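Local structure of PhnB-like domain-containing protein (Pseudomonas aeruginosa, 1U69) at the interface of chains A and B. The protein is of unknown function but, as a PhnB-like member of the glyoxalase/bleomycin-resistance fold group, is a potential drug-resistance protein. Numbering follows the deposited sequence. Chains: chain A/B, hypothetical protein.

The interface of chains A and B. Residues chain A 58-59, 61, 79-82; chain B 7-9.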
# COMPACT_ATOMS: atom_id res chain seq x y z
N VAL A 58 -9.70 -6.58 -2.41
CA VAL A 58 -8.96 -7.12 -3.55
C VAL A 58 -7.53 -6.59 -3.59
O VAL A 58 -7.31 -5.43 -3.85
CB VAL A 58 -9.66 -6.87 -4.93
CG1 VAL A 58 -10.87 -7.75 -5.05
CG2 VAL A 58 -10.07 -5.43 -5.12
N MSE A 59 -6.57 -7.46 -3.29
CA MSE A 59 -5.16 -7.12 -3.40
C MSE A 59 -4.80 -5.79 -2.71
O MSE A 59 -4.14 -4.93 -3.29
CB MSE A 59 -4.76 -7.09 -4.88
CG MSE A 59 -4.81 -8.46 -5.53
SE MSE A 59 -4.67 -8.38 -7.46
CE MSE A 59 -6.49 -7.73 -7.93
N ILE A 61 -6.91 -3.50 -1.46
CA ILE A 61 -7.90 -2.43 -1.61
C ILE A 61 -9.22 -2.82 -0.93
O ILE A 61 -9.85 -3.82 -1.32
CB ILE A 61 -8.18 -2.13 -3.11
CG1 ILE A 61 -6.90 -1.77 -3.86
CG2 ILE A 61 -9.20 -1.01 -3.24
CD1 ILE A 61 -6.16 -0.60 -3.32
N SER A 79 -11.00 2.24 -13.37
CA SER A 79 -10.50 0.89 -13.54
C SER A 79 -9.55 0.50 -12.39
O SER A 79 -8.96 1.36 -11.74
CB SER A 79 -9.75 0.72 -14.87
OG SER A 79 -8.68 1.64 -14.99
N PHE A 80 -9.44 -0.80 -12.15
CA PHE A 80 -8.40 -1.36 -11.28
C PHE A 80 -7.22 -1.66 -12.19
O PHE A 80 -7.39 -2.31 -13.20
CB PHE A 80 -8.84 -2.68 -10.65
CG PHE A 80 -9.86 -2.56 -9.56
CD1 PHE A 80 -9.52 -2.02 -8.32
CD2 PHE A 80 -11.13 -3.09 -9.72
CE1 PHE A 80 -10.45 -1.96 -7.30
CE2 PHE A 80 -12.07 -3.04 -8.69
CZ PHE A 80 -11.73 -2.48 -7.49
N GLN A 81 -6.02 -1.20 -11.84
CA GLN A 81 -4.82 -1.61 -12.55
C GLN A 81 -4.01 -2.57 -11.69
O GLN A 81 -3.53 -2.24 -10.64
CB GLN A 81 -3.96 -0.40 -12.94
CG GLN A 81 -2.75 -0.79 -13.76
CD GLN A 81 -1.95 0.41 -14.20
OE1 GLN A 81 -2.22 1.01 -15.26
NE2 GLN A 81 -0.95 0.76 -13.43
N VAL A 82 -3.90 -3.81 -12.17
CA VAL A 82 -3.28 -4.90 -11.45
C VAL A 82 -1.91 -5.14 -12.04
O VAL A 82 -1.77 -5.39 -13.23
CB VAL A 82 -4.13 -6.19 -11.55
CG1 VAL A 82 -3.43 -7.34 -10.84
CG2 VAL A 82 -5.55 -5.97 -11.01
N ASN B 7 -2.44 -3.41 -6.73
CA ASN B 7 -3.72 -3.03 -7.29
C ASN B 7 -3.86 -1.53 -7.06
O ASN B 7 -3.75 -1.07 -5.93
CB ASN B 7 -4.86 -3.80 -6.61
CG ASN B 7 -6.19 -3.63 -7.31
OD1 ASN B 7 -6.24 -3.10 -8.43
ND2 ASN B 7 -7.29 -4.04 -6.65
N THR B 8 -4.06 -0.81 -8.14
CA THR B 8 -4.10 0.66 -8.13
C THR B 8 -5.43 1.10 -8.71
O THR B 8 -5.91 0.55 -9.70
CB THR B 8 -2.95 1.20 -9.00
OG1 THR B 8 -1.69 0.78 -8.46
CG2 THR B 8 -2.92 2.75 -8.98
N ILE B 9 -6.03 2.11 -8.08
CA ILE B 9 -7.27 2.70 -8.59
C ILE B 9 -6.93 3.73 -9.66
O ILE B 9 -6.26 4.73 -9.37
CB ILE B 9 -8.04 3.38 -7.42
CG1 ILE B 9 -8.53 2.34 -6.43
CG2 ILE B 9 -9.16 4.29 -7.93
CD1 ILE B 9 -9.48 1.29 -6.97
O HOH W 1 -0.99 -1.67 -9.67
O HOH W 2 -2.82 -2.43 -3.74
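B:Asn7 reaches into chain A among A:Val58, A:Met59, A:Ile61 and A:Phe80, at a point where strand 7-13 of one PhnB-like subunit pairs antiparallel with strand 78-84 of the other. Such pairing across the two-fold pair fits the paired beta-alpha-beta-beta-beta modules of the glyoxalase/bleomycin-resistance group; that this is the functional dimer is likely but not proved by the crystal. The carboxamide of B:Asn7 stands anti to its own backbone N (chi1 -170°), which carries it away from the strand toward the turn between strands 51-58 and 61-67. There ND2 donates to the carbonyl O of A:Val58 at 3.1 Å; the acceptor lies in the amide plane and the bond is nearly straight at H (172°), but the donor sits above the carbonyl plane, off its lone pairs. This directional bond, with packing against A:Phe80, probably fixes the rotation of the amide: ND2 lies to one side of the ring plane, just beyond the rim and 3.4 Å from CD1, the ring and amide planes 46° apart. A:Met59 and A:Ile61 each cross the B:Asn7 side chain at about a right angle, from different but not opposite directions, A:Met59 CB meeting B:Asn7 CB at 3.7 Å and A:Ile61 CG1 lying 3.6 Å from B:Asn7 ND2. Further along, A:Phe80 and B:Ile9 run side by side, pointing the same way; methyl CD1 approaches the rim from the other side of the ring plane, 3.4 Å from CE1. The backbone register is fixed by reciprocal bonds, A:Gln81 N to B:Thr8 O (2.8 Å) and B:Thr8 N to A:Gln81 O (2.9 Å). Water 1 links A:Gln81 O to the B:Thr8 hydroxyl OG1, while water 2 joins A:Met59 O to the backbone N and O of B:Asn7.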